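Local atomic coordinates of hemolysin (Streptococcus suis, PDB entry 3HVN), a protein that probably lyses host cells by binding cholesterol-containing membranes, changing shape and inserting as an oligomeric pore. Residues Leu52-Glu57 with Ala374-Asn379; Ala405-Thr410 with Val455-Cys460; Gly126-Ser131 with Thr144-Pro149; Ser285-Gln290 with Ser387-Ser392. The protein carries 1 engineered substitution. One frame throughout, in Å; residues are numbered along the deposited sequence.

Contact 1 (Leu52-Glu57 with Ala374-Asn379)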
loop_
_atom_site.group_PDB
_atom_site.type_symbol
_atom_site.label_atom_id
_atom_site.label_comp_id
_atom_site.label_asym_id
_atom_site.label_seq_id
_atom_site.Cartn_x
_atom_site.Cartn_y
_atom_site.Cartn_z
ATOM N N LEU A 52 -22.148 7.554 11.102
ATOM C CA LEU A 52 -21.157 7.553 10.033
ATOM C C LEU A 52 -20.188 6.391 10.220
ATOM O O LEU A 52 -18.970 6.563 10.130
ATOM C CB LEU A 52 -20.387 8.875 10.011
ATOM C CG LEU A 52 -21.190 10.145 9.727
ATOM C CD1 LEU A 52 -20.324 11.382 9.916
ATOM C CD2 LEU A 52 -21.779 10.107 8.324
ATOM N N THR A 53 -20.735 5.209 10.482
ATOM C CA THR A 53 -19.922 4.037 10.788
ATOM C C THR A 53 -20.029 2.954 9.717
ATOM O O THR A 53 -21.098 2.730 9.149
ATOM C CB THR A 53 -20.308 3.435 12.154
ATOM O OG1 THR A 53 -20.117 4.415 13.182
ATOM C CG2 THR A 53 -19.458 2.211 12.462
ATOM N N ASN A 54 -18.910 2.287 9.451
ATOM C CA ASN A 54 -18.871 1.184 8.500
ATOM C C ASN A 54 -18.235 -0.067 9.098
ATOM O O ASN A 54 -17.008 -0.180 9.178
ATOM C CB ASN A 54 -18.135 1.594 7.222
ATOM C CG ASN A 54 -18.993 2.437 6.300
ATOM O OD1 ASN A 54 -20.215 2.483 6.440
ATOM N ND2 ASN A 54 -18.357 3.106 5.345
ATOM N N GLU A 55 -19.082 -1.001 9.521
ATOM C CA GLU A 55 -18.620 -2.264 10.080
ATOM C C GLU A 55 -18.258 -3.239 8.966
ATOM O O GLU A 55 -18.071 -2.839 7.817
ATOM C CB GLU A 55 -19.701 -2.877 10.972
ATOM C CG GLU A 55 -21.019 -3.132 10.256
ATOM C CD GLU A 55 -22.025 -3.865 11.124
ATOM O OE1 GLU A 55 -21.624 -4.404 12.176
ATOM O OE2 GLU A 55 -23.216 -3.904 10.751
ATOM N N GLY A 56 -18.160 -4.517 9.313
ATOM C CA GLY A 56 -17.868 -5.547 8.334
ATOM C C GLY A 56 -16.546 -6.249 8.577
ATOM O O GLY A 56 -15.480 -5.703 8.292
ATOM N N GLU A 57 -16.619 -7.465 9.107
ATOM C CA GLU A 57 -15.426 -8.270 9.334
ATOM C C GLU A 57 -15.379 -9.472 8.392
ATOM O O GLU A 57 -14.585 -9.495 7.451
ATOM C CB GLU A 57 -15.338 -8.717 10.795
ATOM C CG GLU A 57 -16.643 -9.231 11.382
ATOM C CD GLU A 57 -16.487 -9.710 12.812
ATOM O OE1 GLU A 57 -15.336 -9.783 13.293
ATOM O OE2 GLU A 57 -17.514 -10.015 13.454
ATOM N N ALA A 374 -17.516 15.787 10.075
ATOM C CA ALA A 374 -18.197 14.522 9.831
ATOM C C ALA A 374 -17.185 13.422 9.531
ATOM O O ALA A 374 -16.884 13.140 8.371
ATOM C CB ALA A 374 -19.187 14.663 8.686
ATOM N N GLN A 375 -16.662 12.803 10.585
ATOM C CA GLN A 375 -15.639 11.775 10.438
ATOM C C GLN A 375 -16.239 10.397 10.189
ATOM O O GLN A 375 -16.752 9.757 11.107
ATOM C CB GLN A 375 -14.739 11.730 11.674
ATOM C CG GLN A 375 -13.876 12.965 11.860
ATOM C CD GLN A 375 -12.909 12.826 13.019
ATOM O OE1 GLN A 375 -12.922 11.827 13.738
ATOM N NE2 GLN A 375 -12.062 13.831 13.206
ATOM N N ILE A 376 -16.170 9.946 8.942
ATOM C CA ILE A 376 -16.595 8.597 8.598
ATOM C C ILE A 376 -15.629 7.581 9.194
ATOM O O ILE A 376 -14.408 7.710 9.056
ATOM C CB ILE A 376 -16.675 8.389 7.071
ATOM C CG1 ILE A 376 -17.920 9.069 6.496
ATOM C CG2 ILE A 376 -16.692 6.907 6.736
ATOM C CD1 ILE A 376 -17.835 10.580 6.448
ATOM N N LEU A 377 -16.181 6.580 9.873
ATOM C CA LEU A 377 -15.385 5.496 10.431
ATOM C C LEU A 377 -15.629 4.225 9.631
ATOM O O LEU A 377 -16.729 4.007 9.122
ATOM C CB LEU A 377 -15.737 5.271 11.902
ATOM C CG LEU A 377 -15.041 4.101 12.603
ATOM C CD1 LEU A 377 -13.528 4.229 12.502
ATOM C CD2 LEU A 377 -15.477 4.008 14.057
ATOM N N SER A 378 -14.604 3.389 9.513
ATOM C CA SER A 378 -14.722 2.150 8.756
ATOM C C SER A 378 -13.723 1.102 9.234
ATOM O O SER A 378 -12.518 1.353 9.285
ATOM C CB SER A 378 -14.532 2.416 7.262
ATOM O OG SER A 378 -14.754 1.241 6.502
ATOM N N ASN A 379 -14.236 -0.073 9.587
ATOM C CA ASN A 379 -13.391 -1.182 10.015
ATOM C C ASN A 379 -13.438 -2.335 9.024
ATOM O O ASN A 379 -14.453 -2.550 8.361
ATOM C CB ASN A 379 -13.806 -1.671 11.404
ATOM C CG ASN A 379 -13.317 -0.762 12.512
ATOM O OD1 ASN A 379 -12.377 0.007 12.326
ATOM N ND2 ASN A 379 -13.953 -0.851 13.674
#

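Contact 2 (Ala405-Thr410 with Val455-Cys460)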
loop_
_atom_site.group_PDB
_atom_site.type_symbol
_atom_site.label_atom_id
_atom_site.label_comp_id
_atom_site.label_asym_id
_atom_site.label_seq_id
_atom_site.Cartn_x
_atom_site.Cartn_y
_atom_site.Cartn_z
ATOM N N ALA A 405 39.380 -41.109 4.562
ATOM C CA ALA A 405 38.713 -40.032 5.284
ATOM C C ALA A 405 37.255 -40.343 5.612
ATOM O O ALA A 405 36.448 -40.610 4.722
ATOM C CB ALA A 405 38.811 -38.733 4.496
ATOM N N LYS A 406 36.930 -40.306 6.900
ATOM C CA LYS A 406 35.551 -40.445 7.351
ATOM C C LYS A 406 34.796 -39.139 7.148
ATOM O O LYS A 406 35.209 -38.091 7.650
ATOM C CB LYS A 406 35.504 -40.829 8.831
ATOM C CG LYS A 406 35.412 -42.320 9.103
ATOM C CD LYS A 406 35.450 -42.598 10.600
ATOM C CE LYS A 406 35.038 -44.026 10.916
ATOM N NZ LYS A 406 33.592 -44.258 10.651
ATOM N N TYR A 407 33.692 -39.202 6.411
ATOM C CA TYR A 407 32.842 -38.028 6.231
ATOM C C TYR A 407 31.637 -38.077 7.164
ATOM O O TYR A 407 31.168 -39.155 7.525
ATOM C CB TYR A 407 32.389 -37.896 4.775
ATOM C CG TYR A 407 33.290 -37.021 3.933
ATOM C CD1 TYR A 407 34.517 -37.486 3.477
ATOM C CD2 TYR A 407 32.912 -35.730 3.589
ATOM C CE1 TYR A 407 35.344 -36.688 2.706
ATOM C CE2 TYR A 407 33.732 -34.924 2.820
ATOM C CZ TYR A 407 34.946 -35.408 2.381
ATOM O OH TYR A 407 35.763 -34.610 1.614
ATOM N N ASN A 408 31.142 -36.907 7.556
ATOM C CA ASN A 408 30.004 -36.828 8.465
ATOM C C ASN A 408 29.370 -35.439 8.483
ATOM O O ASN A 408 29.758 -34.579 9.275
ATOM C CB ASN A 408 30.426 -37.233 9.879
ATOM C CG ASN A 408 29.241 -37.469 10.796
ATOM O OD1 ASN A 408 28.097 -37.525 10.347
ATOM N ND2 ASN A 408 29.513 -37.613 12.087
ATOM N N ILE A 409 28.392 -35.227 7.608
ATOM C CA ILE A 409 27.713 -33.938 7.515
ATOM C C ILE A 409 26.217 -34.058 7.810
ATOM O O ILE A 409 25.543 -34.986 7.338
ATOM C CB ILE A 409 27.932 -33.275 6.139
ATOM C CG1 ILE A 409 27.285 -34.105 5.032
ATOM C CG2 ILE A 409 29.418 -33.097 5.865
ATOM C CD1 ILE A 409 27.544 -33.573 3.641
ATOM N N THR A 410 25.704 -33.109 8.588
ATOM C CA THR A 410 24.322 -33.175 9.053
ATOM C C THR A 410 23.618 -31.819 9.033
ATOM O O THR A 410 24.259 -30.775 8.916
ATOM C CB THR A 410 24.248 -33.753 10.481
ATOM O OG1 THR A 410 22.879 -33.970 10.845
ATOM C CG2 THR A 410 24.889 -32.796 11.475
ATOM N N VAL A 455 29.449 -29.809 9.342
ATOM C CA VAL A 455 30.361 -30.671 8.602
ATOM C C VAL A 455 31.486 -31.193 9.490
ATOM O O VAL A 455 32.194 -30.418 10.143
ATOM C CB VAL A 455 30.976 -29.937 7.395
ATOM C CG1 VAL A 455 32.018 -30.815 6.713
ATOM C CG2 VAL A 455 29.887 -29.524 6.418
ATOM N N ASN A 456 31.636 -32.514 9.505
ATOM C CA ASN A 456 32.690 -33.172 10.269
ATOM C C ASN A 456 33.389 -34.240 9.437
ATOM O O ASN A 456 32.802 -35.272 9.110
ATOM C CB ASN A 456 32.117 -33.789 11.548
ATOM C CG ASN A 456 33.184 -34.434 12.419
ATOM O OD1 ASN A 456 34.187 -34.947 11.921
ATOM N ND2 ASN A 456 32.967 -34.414 13.729
ATOM N N ILE A 457 34.648 -33.985 9.097
ATOM C CA ILE A 457 35.448 -34.938 8.342
ATOM C C ILE A 457 36.735 -35.285 9.081
ATOM O O ILE A 457 37.459 -34.399 9.552
ATOM C CB ILE A 457 35.777 -34.409 6.935
ATOM C CG1 ILE A 457 36.315 -32.982 7.017
ATOM C CG2 ILE A 457 34.543 -34.442 6.060
ATOM C CD1 ILE A 457 36.331 -32.257 5.690
ATOM N N GLN A 458 37.008 -36.582 9.181
ATOM C CA GLN A 458 38.178 -37.074 9.896
ATOM C C GLN A 458 39.072 -37.889 8.965
ATOM O O GLN A 458 38.635 -38.325 7.900
ATOM C CB GLN A 458 37.745 -37.928 11.090
ATOM C CG GLN A 458 36.692 -37.269 11.968
ATOM C CD GLN A 458 36.097 -38.222 12.986
ATOM O OE1 GLN A 458 36.651 -39.288 13.254
ATOM N NE2 GLN A 458 34.961 -37.842 13.559
ATOM N N GLU A 459 40.321 -38.090 9.370
ATOM C CA GLU A 459 41.269 -38.852 8.562
ATOM C C GLU A 459 41.907 -39.990 9.353
ATOM O O GLU A 459 42.311 -39.813 10.502
ATOM C CB GLU A 459 42.342 -37.928 7.977
ATOM C CG GLU A 459 43.661 -38.610 7.657
ATOM C CD GLU A 459 44.595 -38.653 8.850
ATOM O OE1 GLU A 459 44.331 -37.935 9.836
ATOM O OE2 GLU A 459 45.593 -39.401 8.800
ATOM N N CYS A 460 41.992 -41.159 8.726
ATOM C CA CYS A 460 42.552 -42.340 9.372
ATOM C C CYS A 460 44.072 -42.269 9.438
ATOM O O CYS A 460 44.734 -41.972 8.444
ATOM C CB CYS A 460 42.118 -43.608 8.635
ATOM S SG CYS A 460 42.701 -45.147 9.386
#

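Contact 3 (Gly126-Ser131 with Thr144-Pro149)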
loop_
_atom_site.group_PDB
_atom_site.type_symbol
_atom_site.label_atom_id
_atom_site.label_comp_id
_atom_site.label_asym_id
_atom_site.label_seq_id
_atom_site.Cartn_x
_atom_site.Cartn_y
_atom_site.Cartn_z
ATOM N N GLY A 126 -28.441 30.657 2.683
ATOM C CA GLY A 126 -27.985 31.903 3.268
ATOM C C GLY A 126 -26.625 32.302 2.732
ATOM O O GLY A 126 -25.730 31.466 2.606
ATOM N N ASP A 127 -26.470 33.582 2.410
ATOM C CA ASP A 127 -25.218 34.096 1.869
ATOM C C ASP A 127 -24.033 33.696 2.742
ATOM O O ASP A 127 -24.058 33.882 3.960
ATOM C CB ASP A 127 -25.280 35.619 1.737
ATOM C CG ASP A 127 -26.453 36.085 0.895
ATOM O OD1 ASP A 127 -27.093 35.235 0.241
ATOM O OD2 ASP A 127 -26.734 37.301 0.887
ATOM N N LEU A 128 -22.997 33.144 2.118
ATOM C CA LEU A 128 -21.820 32.691 2.857
ATOM C C LEU A 128 -20.514 33.081 2.170
ATOM O O LEU A 128 -20.480 33.303 0.960
ATOM C CB LEU A 128 -21.878 31.178 3.096
ATOM C CG LEU A 128 -22.469 30.304 1.988
ATOM C CD1 LEU A 128 -21.646 30.389 0.713
ATOM C CD2 LEU A 128 -22.590 28.859 2.453
ATOM N N THR A 129 -19.439 33.159 2.949
ATOM C CA THR A 129 -18.149 33.605 2.434
ATOM C C THR A 129 -17.207 32.445 2.122
ATOM O O THR A 129 -17.009 31.545 2.945
ATOM C CB THR A 129 -17.456 34.570 3.415
ATOM O OG1 THR A 129 -18.333 35.663 3.715
ATOM C CG2 THR A 129 -16.168 35.109 2.812
ATOM N N LEU A 130 -16.626 32.477 0.926
ATOM C CA LEU A 130 -15.693 31.446 0.486
ATOM C C LEU A 130 -14.275 31.995 0.357
ATOM O O LEU A 130 -14.078 33.181 0.086
ATOM C CB LEU A 130 -16.143 30.848 -0.850
ATOM C CG LEU A 130 -17.146 29.693 -0.810
ATOM C CD1 LEU A 130 -18.294 29.989 0.142
ATOM C CD2 LEU A 130 -17.665 29.386 -2.209
ATOM N N SER A 131 -13.293 31.120 0.550
ATOM C CA SER A 131 -11.890 31.501 0.445
ATOM C C SER A 131 -11.115 30.498 -0.404
ATOM O O SER A 131 -11.457 29.316 -0.454
ATOM C CB SER A 131 -11.259 31.615 1.833
ATOM O OG SER A 131 -11.338 30.384 2.531
ATOM N N THR A 144 -14.020 35.801 -0.902
ATOM C CA THR A 144 -15.138 36.303 -1.696
ATOM C C THR A 144 -16.483 35.978 -1.053
ATOM O O THR A 144 -16.650 34.929 -0.430
ATOM C CB THR A 144 -15.117 35.748 -3.133
ATOM O OG1 THR A 144 -14.599 34.412 -3.123
ATOM C CG2 THR A 144 -14.248 36.615 -4.029
ATOM N N VAL A 145 -17.438 36.889 -1.213
ATOM C CA VAL A 145 -18.777 36.703 -0.671
ATOM C C VAL A 145 -19.655 35.959 -1.670
ATOM O O VAL A 145 -19.515 36.130 -2.881
ATOM C CB VAL A 145 -19.434 38.052 -0.322
ATOM C CG1 VAL A 145 -20.754 37.830 0.401
ATOM C CG2 VAL A 145 -18.493 38.894 0.525
ATOM N N VAL A 146 -20.560 35.131 -1.158
ATOM C CA VAL A 146 -21.440 34.338 -2.008
ATOM C C VAL A 146 -22.905 34.481 -1.605
ATOM O O VAL A 146 -23.299 34.105 -0.498
ATOM C CB VAL A 146 -21.051 32.847 -1.988
ATOM C CG1 VAL A 146 -22.120 32.010 -2.674
ATOM C CG2 VAL A 146 -19.696 32.643 -2.649
ATOM N N ASN A 147 -23.703 35.029 -2.518
ATOM C CA ASN A 147 -25.135 35.195 -2.301
ATOM C C ASN A 147 -25.922 34.022 -2.871
ATOM O O ASN A 147 -25.501 33.402 -3.847
ATOM C CB ASN A 147 -25.621 36.503 -2.931
ATOM C CG ASN A 147 -25.394 36.549 -4.432
ATOM O OD1 ASN A 147 -24.669 35.725 -4.989
ATOM N ND2 ASN A 147 -26.013 37.520 -5.093
ATOM N N SER A 148 -27.068 33.728 -2.260
ATOM C CA SER A 148 -27.898 32.600 -2.674
ATOM C C SER A 148 -27.040 31.431 -3.151
ATOM O O SER A 148 -27.109 31.040 -4.316
ATOM C CB SER A 148 -28.875 33.025 -3.773
ATOM O OG SER A 148 -29.761 34.027 -3.306
ATOM N N PRO A 149 -26.226 30.875 -2.242
ATOM C CA PRO A 149 -25.252 29.818 -2.535
ATOM C C PRO A 149 -25.816 28.688 -3.391
ATOM O O PRO A 149 -26.899 28.172 -3.113
ATOM C CB PRO A 149 -24.886 29.294 -1.146
ATOM C CG PRO A 149 -25.064 30.468 -0.258
ATOM C CD PRO A 149 -26.227 31.239 -0.814
#

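Contact 4 (Ser285-Gln290 with Ser387-Ser392)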
loop_
_atom_site.group_PDB
_atom_site.type_symbol
_atom_site.label_atom_id
_atom_site.label_comp_id
_atom_site.label_asym_id
_atom_site.label_seq_id
_atom_site.Cartn_x
_atom_site.Cartn_y
_atom_site.Cartn_z
ATOM N N SER A 285 6.084 -9.423 -9.593
ATOM C CA SER A 285 6.264 -10.821 -9.216
ATOM C C SER A 285 7.417 -10.990 -8.230
ATOM O O SER A 285 7.967 -12.081 -8.082
ATOM C CB SER A 285 6.503 -11.681 -10.459
ATOM O OG SER A 285 6.567 -13.057 -10.124
ATOM N N SER A 286 7.776 -9.902 -7.557
ATOM C CA SER A 286 8.863 -9.923 -6.587
ATOM C C SER A 286 8.454 -10.663 -5.320
ATOM O O SER A 286 7.304 -11.076 -5.173
ATOM C CB SER A 286 9.291 -8.497 -6.241
ATOM O OG SER A 286 8.193 -7.739 -5.766
ATOM N N ARG A 287 9.405 -10.830 -4.405
ATOM C CA ARG A 287 9.131 -11.480 -3.129
ATOM C C ARG A 287 8.718 -10.471 -2.065
ATOM O O ARG A 287 8.360 -9.340 -2.382
ATOM C CB ARG A 287 10.341 -12.285 -2.656
ATOM C CG ARG A 287 10.277 -13.751 -3.037
ATOM C CD ARG A 287 8.968 -14.359 -2.563
ATOM N NE ARG A 287 8.819 -15.751 -2.975
ATOM C CZ ARG A 287 8.411 -16.133 -4.180
ATOM N NH1 ARG A 287 8.117 -15.226 -5.101
ATOM N NH2 ARG A 287 8.302 -17.424 -4.466
ATOM N N SER A 288 8.768 -10.887 -0.805
ATOM C CA SER A 288 8.367 -10.025 0.300
ATOM C C SER A 288 9.570 -9.320 0.915
ATOM O O SER A 288 9.643 -9.149 2.133
ATOM C CB SER A 288 7.634 -10.837 1.369
ATOM O OG SER A 288 8.479 -11.831 1.922
ATOM N N THR A 289 10.509 -8.911 0.070
ATOM C CA THR A 289 11.718 -8.245 0.542
ATOM C C THR A 289 11.964 -6.927 -0.190
ATOM O O THR A 289 12.258 -6.916 -1.385
ATOM C CB THR A 289 12.958 -9.152 0.393
ATOM O OG1 THR A 289 12.692 -10.433 0.976
ATOM C CG2 THR A 289 14.162 -8.527 1.082
ATOM N N GLN A 290 11.833 -5.823 0.542
ATOM C CA GLN A 290 12.121 -4.486 0.021
ATOM C C GLN A 290 11.058 -3.973 -0.954
ATOM O O GLN A 290 11.214 -2.903 -1.553
ATOM C CB GLN A 290 13.510 -4.440 -0.627
ATOM C CG GLN A 290 14.597 -5.130 0.186
ATOM C CD GLN A 290 15.987 -4.882 -0.366
ATOM O OE1 GLN A 290 16.583 -5.757 -0.996
ATOM N NE2 GLN A 290 16.509 -3.683 -0.137
ATOM N N SER A 387 4.821 -14.513 1.694
ATOM C CA SER A 387 5.581 -15.708 1.353
ATOM C C SER A 387 7.074 -15.413 1.385
ATOM O O SER A 387 7.486 -14.255 1.327
ATOM C CB SER A 387 5.176 -16.227 -0.029
ATOM O OG SER A 387 5.471 -15.275 -1.037
ATOM N N THR A 388 7.883 -16.463 1.481
ATOM C CA THR A 388 9.331 -16.302 1.533
ATOM C C THR A 388 10.035 -17.378 0.713
ATOM O O THR A 388 9.693 -18.556 0.800
ATOM C CB THR A 388 9.848 -16.352 2.982
ATOM O OG1 THR A 388 9.044 -15.503 3.809
ATOM C CG2 THR A 388 11.298 -15.897 3.047
ATOM N N VAL A 389 11.018 -16.973 -0.082
ATOM C CA VAL A 389 11.755 -17.919 -0.913
ATOM C C VAL A 389 13.091 -18.295 -0.281
ATOM O O VAL A 389 13.838 -17.432 0.182
ATOM C CB VAL A 389 11.990 -17.366 -2.334
ATOM C CG1 VAL A 389 12.815 -16.090 -2.282
ATOM C CG2 VAL A 389 12.668 -18.413 -3.205
ATOM N N HIS A 390 13.385 -19.591 -0.257
ATOM C CA HIS A 390 14.643 -20.080 0.295
ATOM C C HIS A 390 15.372 -20.963 -0.714
ATOM O O HIS A 390 14.992 -22.113 -0.937
ATOM C CB HIS A 390 14.397 -20.839 1.600
ATOM C CG HIS A 390 13.632 -20.054 2.619
ATOM N ND1 HIS A 390 14.223 -19.103 3.423
ATOM C CD2 HIS A 390 12.323 -20.074 2.962
ATOM C CE1 HIS A 390 13.312 -18.573 4.219
ATOM N NE2 HIS A 390 12.150 -19.144 3.959
ATOM N N ASN A 391 16.420 -20.414 -1.318
ATOM C CA ASN A 391 17.156 -21.099 -2.377
ATOM C C ASN A 391 17.819 -22.399 -1.933
ATOM O O ASN A 391 18.044 -22.623 -0.743
ATOM C CB ASN A 391 18.212 -20.168 -2.977
ATOM C CG ASN A 391 17.603 -18.999 -3.723
ATOM O OD1 ASN A 391 16.421 -19.016 -4.068
ATOM N ND2 ASN A 391 18.409 -17.977 -3.982
ATOM N N SER A 392 18.131 -23.250 -2.906
ATOM C CA SER A 392 18.885 -24.469 -2.650
ATOM C C SER A 392 20.292 -24.122 -2.172
ATOM O O SER A 392 20.703 -22.963 -2.219
ATOM C CB SER A 392 18.953 -25.324 -3.918
ATOM O OG SER A 392 19.720 -26.497 -3.710
#

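Contact 1 (Leu52-Glu57 with Ala374-Asn379)
Ala374, just ahead of strand 376-401, sets its CB against Leu52 CD1 at 3.7 Å, and Phe367 of strand 359-367 touches both side chains. Leu52 gets there with CG anti to its own carbonyl carbon, beside the backbone N. Gln375 points away from Leu52-Glu57. Ile376 CG1 is 4.3 Å from Leu52 CB, and the Ile376 CA-H makes a bent contact with Leu52 O. Leu377 is bonded through both its N-H and its carbonyl: Leu377 N gives Leu52 O a 2.8 Å bond that is almost straight (176°) and runs nearly along the C=O axis, while Leu377 O takes a weak, bent bond from Asn54 N. Its side chain, CG anti to the backbone N, shares a face with Thr53 and rests on Thr85 and Asn87 of strand 73-88. Ser378 lies on the other face, OG 3.5 Å from Asn54 CB and weakly bonded to Thr195; its CA-H approaches Asn54 O at a CA-O distance of 3.3 Å. Asn379 N closes the series on Asn54 O, 2.8 Å away and at 167°. The two backbones run parallel, so that a short N-terminal strand loosely edges the long strand leading toward the C-terminal beta sandwich. The carbonyls of Leu52 and Asn54 each receive an N-H and a CA-H, which implies cohesion mainly through the main chain, with an apolar patch at the Leu52 end.

Contact 2 (Ala405-Thr410 with Val455-Cys460)
Two neighbouring antiparallel strands of the C-terminal beta-sandwich domain meet here, and Gln458, Lys406 and Ile457 bury the most area. Gln458 and Lys406 form a hydrogen-bonded pair: Gln458 N reaches Lys406 O at 2.8 Å and 165°, in the carbonyl plane, whereas the return bond from Lys406 N to Gln458 O is weak and bent. Their CB atoms stand 4.3 Å apart on the face shared with Asn408 and Asn456. Lys406 NZ hydrogen-bonds Gly433 O of strand 422-437, while Gln458 NE2 makes a weak 3.4 Å bond to Asn456 OD1 on its own strand. Ile457 points the opposite way, into the sandwich, where Ile486 of the facing sheet touches both it and Tyr407. Its CG1 takes the crowded place between backbone N and carbonyl carbon, which leaves CG2 beside the N and over one face of the Tyr407 ring. This CH-pi contact puts Ile457 CG2 3.4 Å from the ring centroid of Tyr407, 21° off the normal, with the methyl offset toward the CD2-CE2 side. Farther along the same inner face, Ile409 CG2 sits equally near both methyls of Val455, 3.6 Å from CG1 and from CG2.

Contact 3 (Gly126-Ser131 with Thr144-Pro149)
Leu128, Val146, Pro149 and Leu130 make the apolar centre. Leu128 carries CG in the crowded position between its backbone N and carbonyl carbon, and this swings the side chain across to the other segment. Its CG meets Pro149 CG at 3.4 Å, the two side chains crossing obliquely, while Leu128 CD1 lies alongside Val146 CB at 3.7 Å with both residues pointing the same way. Val146 CG2, anti to the carbonyl carbon, is 3.9 Å from Leu130 CD2. On this face helix 151-166 packs on strand 142-146, Thr153 touching Val146 and Leu161 touching Thr144. The strands are the two arms of a beta hairpin, 128-133 and 142-146; its segments 128-131 and 144-146 run at 142° to each other. Leu130 and Thr144 form its most regular hydrogen-bonded pair, with Leu130 N to Thr144 O and Thr144 N to Leu130 O both 2.8 Å and nearly along the C=O axes. Leu128 and Val146 are paired likewise, although the bond from Val146 N is weak and bent. Between these pairs Thr129 and Val145 turn to the opposite face; Thr129 CG2 is 3.3 Å from Thr144 O. Beyond Leu128 and Val146 the strands give way to loop, and a side chain takes over the bonding: Asp127 OD1 accepts Ser148 N at 2.9 Å, the N-H arriving from above the carboxylate plane, 37° out of it. The same oxygen lies near Asn147 CA, and the Asp127 carboxylate and Asn147 amide cross obliquely with their planes 63° apart.

Contact 4 (Ser285-Gln290 with Ser387-Ser392)
An irregular loop, 285-290, comes up to strand 387-391 at one place without backbone pairing; the nearest CA atoms across the two, those of Ser288 and Ser387, are 6.4 Å apart. The gap is spanned by the Ser288 hydroxyl. With OG in the crowded position between its backbone N and carbonyl carbon, Ser288 donates from OG to Ser387 O over 2.7 Å. The approach is nearly along the C=O axis (164°), so the carbonyl is met head-on. Beside this bond Arg287 lies against the strand. Its chain bends at chi2 (-54°), bringing the aliphatic part against Val389, with Arg287 CG 3.5 Å from Val389 CG1 and the two side chains crossing at about a right angle. At the start of the guanidinium, Arg287 NE is 3.6 Å from Val389 CB. Ser387 OG lies over one face of the guanidinium, 3.9 Å from Arg287 NE, while the carbonyl carbon of Thr388 is near the group's plane, at its edge. Across these segments Arg287 thus works by packing, and the one hydrogen bond is that of Ser288. Arg287 and Val389 also touch strand 73-88, through Val75 and Arg73, and that strand pairs with 387-391 through the backbones of Thr388 and His390. The loop itself links strand 276-284 to helix 291-300, with Gln290 at the N-cap; this small contact joins the long strand 376-401 to a helical region that, as in related cytolysins, probably refolds into a membrane-spanning hairpin.

Contacts 1 and 4 both use strand 376-401, near its start and farther along, with centres 35 Å apart on opposite sides of the chain's centre; their segments alternate in sequence. That strand is followed directly by strand 404-416, which carries contact 2, whose nearest atoms are about 13 Å from contact 4. Contact 3 is nested in the loop that contact 1 closes, about 16 Å away between nearest atoms. Contacts 2 and 3 lie farthest apart, their centres 90 Å from each other along the elongated molecule. Contact 2 alone lies in the C-terminal beta sandwich, which also holds the heptane-1,2,3-triol pocket of Lys431, Thr437, His439 and Trp440, the ligand being about 9 Å from the Ala405 side chain.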